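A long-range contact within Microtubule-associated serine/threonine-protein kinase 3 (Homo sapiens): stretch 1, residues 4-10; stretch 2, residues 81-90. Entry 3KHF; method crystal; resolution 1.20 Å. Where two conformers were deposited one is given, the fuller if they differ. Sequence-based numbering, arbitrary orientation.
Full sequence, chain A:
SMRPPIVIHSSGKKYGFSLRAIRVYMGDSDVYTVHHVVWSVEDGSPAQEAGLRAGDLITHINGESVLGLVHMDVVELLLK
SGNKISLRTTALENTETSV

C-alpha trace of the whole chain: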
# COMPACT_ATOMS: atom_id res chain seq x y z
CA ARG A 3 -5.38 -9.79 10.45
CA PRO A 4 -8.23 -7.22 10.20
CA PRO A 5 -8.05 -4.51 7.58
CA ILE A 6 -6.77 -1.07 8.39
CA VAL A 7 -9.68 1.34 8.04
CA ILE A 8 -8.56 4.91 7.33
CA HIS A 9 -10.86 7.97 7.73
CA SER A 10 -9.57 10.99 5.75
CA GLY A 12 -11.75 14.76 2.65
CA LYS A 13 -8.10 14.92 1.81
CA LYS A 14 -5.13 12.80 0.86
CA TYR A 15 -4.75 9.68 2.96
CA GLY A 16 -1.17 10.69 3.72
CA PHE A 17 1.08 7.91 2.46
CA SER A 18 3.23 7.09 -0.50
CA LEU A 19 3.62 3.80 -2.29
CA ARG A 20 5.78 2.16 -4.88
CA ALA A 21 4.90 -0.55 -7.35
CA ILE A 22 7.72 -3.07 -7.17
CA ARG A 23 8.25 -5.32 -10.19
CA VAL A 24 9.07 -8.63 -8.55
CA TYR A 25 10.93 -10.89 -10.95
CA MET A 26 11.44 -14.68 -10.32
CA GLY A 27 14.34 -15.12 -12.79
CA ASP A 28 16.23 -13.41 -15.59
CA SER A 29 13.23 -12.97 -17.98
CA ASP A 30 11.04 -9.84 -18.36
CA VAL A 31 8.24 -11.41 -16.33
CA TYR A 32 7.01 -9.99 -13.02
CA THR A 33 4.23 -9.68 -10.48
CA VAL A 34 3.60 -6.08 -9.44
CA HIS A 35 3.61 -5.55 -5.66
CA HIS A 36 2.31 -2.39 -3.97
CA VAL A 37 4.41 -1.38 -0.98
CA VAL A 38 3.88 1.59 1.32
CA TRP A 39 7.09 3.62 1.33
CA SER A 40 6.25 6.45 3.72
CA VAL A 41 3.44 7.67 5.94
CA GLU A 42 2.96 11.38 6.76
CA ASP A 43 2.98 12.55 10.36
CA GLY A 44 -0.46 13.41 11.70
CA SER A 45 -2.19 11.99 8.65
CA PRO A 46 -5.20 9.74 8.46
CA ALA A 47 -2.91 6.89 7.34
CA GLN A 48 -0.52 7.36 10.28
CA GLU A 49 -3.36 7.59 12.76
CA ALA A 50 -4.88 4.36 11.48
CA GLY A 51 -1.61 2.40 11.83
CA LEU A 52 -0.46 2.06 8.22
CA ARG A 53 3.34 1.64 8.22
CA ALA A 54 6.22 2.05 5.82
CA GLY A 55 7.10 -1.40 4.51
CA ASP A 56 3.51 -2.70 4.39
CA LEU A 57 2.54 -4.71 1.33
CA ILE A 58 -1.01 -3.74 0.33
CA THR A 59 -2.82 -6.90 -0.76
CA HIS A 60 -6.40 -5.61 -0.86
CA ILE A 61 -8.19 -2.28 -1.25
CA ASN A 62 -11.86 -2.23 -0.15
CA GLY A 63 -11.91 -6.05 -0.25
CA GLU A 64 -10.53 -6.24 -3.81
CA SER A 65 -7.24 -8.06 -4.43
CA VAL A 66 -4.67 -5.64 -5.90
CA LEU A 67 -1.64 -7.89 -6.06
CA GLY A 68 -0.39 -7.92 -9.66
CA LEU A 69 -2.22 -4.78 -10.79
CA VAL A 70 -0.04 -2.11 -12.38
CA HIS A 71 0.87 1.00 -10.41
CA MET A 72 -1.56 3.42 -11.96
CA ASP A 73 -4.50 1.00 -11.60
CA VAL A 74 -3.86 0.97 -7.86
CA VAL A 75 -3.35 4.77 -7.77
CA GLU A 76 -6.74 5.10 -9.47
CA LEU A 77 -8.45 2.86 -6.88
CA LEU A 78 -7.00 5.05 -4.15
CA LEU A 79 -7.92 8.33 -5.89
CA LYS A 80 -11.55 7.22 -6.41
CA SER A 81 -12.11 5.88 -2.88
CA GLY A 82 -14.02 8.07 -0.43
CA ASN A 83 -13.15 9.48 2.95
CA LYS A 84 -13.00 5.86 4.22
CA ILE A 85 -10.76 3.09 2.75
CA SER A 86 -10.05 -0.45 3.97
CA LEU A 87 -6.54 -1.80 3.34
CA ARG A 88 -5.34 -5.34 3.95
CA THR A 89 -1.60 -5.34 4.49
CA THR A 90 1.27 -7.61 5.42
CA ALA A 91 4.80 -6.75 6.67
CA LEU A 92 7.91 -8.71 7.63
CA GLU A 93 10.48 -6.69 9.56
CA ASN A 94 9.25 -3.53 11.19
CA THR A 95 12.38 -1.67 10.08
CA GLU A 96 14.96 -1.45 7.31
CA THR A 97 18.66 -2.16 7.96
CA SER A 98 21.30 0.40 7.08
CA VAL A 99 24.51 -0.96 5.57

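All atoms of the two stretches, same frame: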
# COMPACT_ATOMS: atom_id res chain seq x y z
N PRO A 4 -7.15 -8.06 10.74
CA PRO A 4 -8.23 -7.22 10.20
C PRO A 4 -7.67 -6.13 9.30
O PRO A 4 -6.49 -5.77 9.40
CB PRO A 4 -8.84 -6.60 11.46
CG PRO A 4 -7.71 -6.54 12.42
CD PRO A 4 -6.93 -7.81 12.18
N PRO A 5 -8.51 -5.59 8.43
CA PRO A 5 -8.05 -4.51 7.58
C PRO A 5 -7.87 -3.22 8.34
O PRO A 5 -8.57 -2.94 9.30
CB PRO A 5 -9.17 -4.38 6.56
CG PRO A 5 -10.36 -4.82 7.28
CD PRO A 5 -9.92 -5.91 8.19
N ILE A 6 -6.92 -2.41 7.90
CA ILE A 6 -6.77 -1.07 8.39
C ILE A 6 -7.83 -0.20 7.75
O ILE A 6 -7.97 -0.17 6.52
CB ILE A 6 -5.38 -0.50 8.03
CG1 ILE A 6 -4.26 -1.35 8.61
CG2 ILE A 6 -5.26 0.91 8.52
CD1 ILE A 6 -2.89 -0.96 8.18
N VAL A 7 -8.63 0.49 8.56
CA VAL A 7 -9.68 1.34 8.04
C VAL A 7 -9.28 2.78 8.34
O VAL A 7 -9.20 3.20 9.49
CB VAL A 7 -11.08 0.96 8.61
CG1 VAL A 7 -12.10 1.90 8.03
CG2 VAL A 7 -11.42 -0.47 8.26
N ILE A 8 -9.00 3.51 7.27
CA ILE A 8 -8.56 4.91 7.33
C ILE A 8 -9.76 5.82 7.10
O ILE A 8 -10.61 5.52 6.25
CB ILE A 8 -7.49 5.16 6.24
CG1 ILE A 8 -6.26 4.31 6.50
CG2 ILE A 8 -7.09 6.66 6.17
CD1 ILE A 8 -5.30 4.31 5.34
N HIS A 9 -9.82 6.93 7.85
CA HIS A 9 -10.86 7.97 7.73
C HIS A 9 -10.14 9.27 7.36
O HIS A 9 -9.52 9.83 8.22
CB HIS A 9 -11.57 8.11 9.11
CG HIS A 9 -12.52 9.27 9.27
ND1 HIS A 9 -13.13 9.92 8.22
CD2 HIS A 9 -13.00 9.87 10.39
CE1 HIS A 9 -13.93 10.86 8.68
NE2 HIS A 9 -13.86 10.86 10.00
N SER A 10 -10.23 9.74 6.13
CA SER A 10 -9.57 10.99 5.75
C SER A 10 -10.52 12.17 5.89
O SER A 10 -11.70 12.04 5.60
CB SER A 10 -9.06 10.91 4.32
OG SER A 10 -10.14 11.06 3.40
N SER A 81 -11.53 6.24 -4.17
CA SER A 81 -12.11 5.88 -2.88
C SER A 81 -12.62 7.13 -2.14
O SER A 81 -12.23 8.26 -2.46
CB SER A 81 -11.07 5.16 -2.04
OG SER A 81 -10.85 3.87 -2.55
N GLY A 82 -13.50 6.94 -1.17
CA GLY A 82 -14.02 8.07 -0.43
C GLY A 82 -13.16 8.45 0.75
O GLY A 82 -11.95 8.13 0.83
N ASN A 83 -13.79 9.12 1.70
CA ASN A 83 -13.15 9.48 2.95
C ASN A 83 -12.67 8.25 3.73
O ASN A 83 -11.65 8.33 4.42
CB ASN A 83 -14.09 10.33 3.82
N LYS A 84 -13.37 7.13 3.57
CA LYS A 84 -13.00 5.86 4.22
C LYS A 84 -12.41 4.88 3.20
O LYS A 84 -12.92 4.78 2.08
CB LYS A 84 -14.23 5.25 4.90
CG LYS A 84 -14.82 6.16 5.95
CD LYS A 84 -16.07 5.59 6.59
N ILE A 85 -11.34 4.16 3.58
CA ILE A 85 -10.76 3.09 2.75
C ILE A 85 -10.32 1.96 3.69
O ILE A 85 -9.90 2.23 4.82
CB ILE A 85 -9.56 3.61 1.89
CG1 ILE A 85 -9.09 2.59 0.85
CG2 ILE A 85 -8.41 4.03 2.76
CD1 ILE A 85 -8.14 3.20 -0.21
N SER A 86 -10.46 0.72 3.22
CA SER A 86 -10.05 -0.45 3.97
C SER A 86 -8.86 -1.08 3.23
O SER A 86 -8.98 -1.43 2.04
CB SER A 86 -11.23 -1.41 4.08
OG SER A 86 -10.92 -2.56 4.82
N LEU A 87 -7.73 -1.21 3.92
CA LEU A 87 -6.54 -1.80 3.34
C LEU A 87 -6.16 -3.05 4.09
O LEU A 87 -5.95 -2.98 5.31
CB LEU A 87 -5.36 -0.83 3.44
CG LEU A 87 -5.54 0.53 2.74
CD1 LEU A 87 -4.33 1.39 3.02
CD2 LEU A 87 -5.76 0.41 1.24
N ARG A 88 -5.99 -4.17 3.38
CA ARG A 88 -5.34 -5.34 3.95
C ARG A 88 -3.87 -5.26 3.62
O ARG A 88 -3.51 -5.00 2.47
CB ARG A 88 -5.93 -6.64 3.43
CG ARG A 88 -7.31 -6.89 3.96
CD ARG A 88 -7.89 -8.23 3.52
NE ARG A 88 -7.04 -9.34 3.88
CZ ARG A 88 -7.11 -10.56 3.34
NH1 ARG A 88 -8.03 -10.83 2.41
NH2 ARG A 88 -6.27 -11.50 3.73
N THR A 89 -3.04 -5.45 4.63
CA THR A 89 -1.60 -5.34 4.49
C THR A 89 -0.86 -6.45 5.20
O THR A 89 -1.37 -7.07 6.15
CB THR A 89 -1.08 -4.03 5.09
OG1 THR A 89 -1.19 -4.06 6.52
CG2 THR A 89 -1.85 -2.84 4.55
N THR A 90 0.39 -6.66 4.78
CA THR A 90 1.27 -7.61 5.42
C THR A 90 2.70 -7.04 5.43
O THR A 90 3.13 -6.45 4.45
CB THR A 90 1.12 -8.99 4.75
OG1 THR A 90 1.80 -9.97 5.54
CG2 THR A 90 1.61 -8.96 3.33
O HOH W 1 -4.63 -6.15 7.24

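The two stretches pair as neighbouring antiparallel strands, residues 6-9 against 84-90. Their N-to-C directions differ by 157° and their axes approach to 4.7 Å, and together they bury 575 Å² although at least 72 positions separate any touching residues in sequence.

Pro4 makes no direct contact, and its CB points away from stretch 2. Its carbonyl is nonetheless linked to the partner strand through water 1, which donates to Pro4 O at 2.9 Å and accepts from Thr89 N at 3.1 Å. The water thus continues the ladder of backbone links one step beyond the direct hydrogen bonds.

Pro5 has no amide hydrogen, which costs nothing here because its nitrogen faces away from stretch 2; its contribution is packing. Its CB points toward stretch 2 and lies 3.1 Å from Ser86 OG, while the same CB is 4.1 Å from Arg88 CG, the aliphatic part of that long side chain.

Ile6 opens the regular pairing. Opposite Leu87 it forms a two-bond ring: Ile6 N donates to Leu87 O at 2.8 Å (147° at the hydrogen), and Leu87 N donates to Ile6 O at 2.8 Å and a straighter 168°. Ile6 O also receives a CA-H contact from Ser86 CA at 3.3 Å. The side chain (m,t) rises from the sheet face it shares with Ile8, Ile85 and Leu87, and Ile6 CD1 comes within 3.9 Å of Thr89 OG1.

Val7 faces Ser86 in a non-hydrogen-bonded pair, with a CA-CA separation of 4.5 Å. Here the link is a CA-H contact, Val7 CA to Ile85 O at 3.3 Å and 146°. Its side chain shares the more exposed face with Ser86, His9 and Lys84, and Val7 CG2 lies 4.1 Å from Ser86 OG; a branched residue suits the extended backbone even where burial is slight.

Ile8 is buried and gives up 69 Å² to stretch 2, the largest share of any residue here. Two hydrogen bonds fix its backbone, Ile8 N to Ile85 O at 2.9 Å (160°) and Ile85 N to Ile8 O at 3.1 Å (155°), and Lys84 CA adds a CA-H contact to Ile8 O at 3.2 Å. On the apolar face, Ile8 CB packs on Ile85 CG2 at 3.8 Å and Ile8 CD1 meets Leu87 CD1 at 3.9 Å. Ile6, Ile8, Ile85 and Leu87 all point to this face; Ile8, Ile85 and Leu87 are buried, and aliphatic side chains suit that place because they bring no polar group that would need a partner.

His9 pairs with Lys84 without hydrogen bonds, CA to CA 4.6 Å. Both side chains point to the more exposed face; Lys84 is modelled only as far as CD, so nothing can be said of where its amine lies. His9 CA approaches Asn83 O at 3.4 Å, a CA-H contact with an angle of 129° at the hydrogen.

Ser10 closes the contact. Ser10 N donates to Asn83 O at 2.6 Å and 176°, a short and nearly linear bond. The p rotamer (76°) also brings Ser10 OG to 3.3 Å from Asn83 O, a weak hydrogen bond at most.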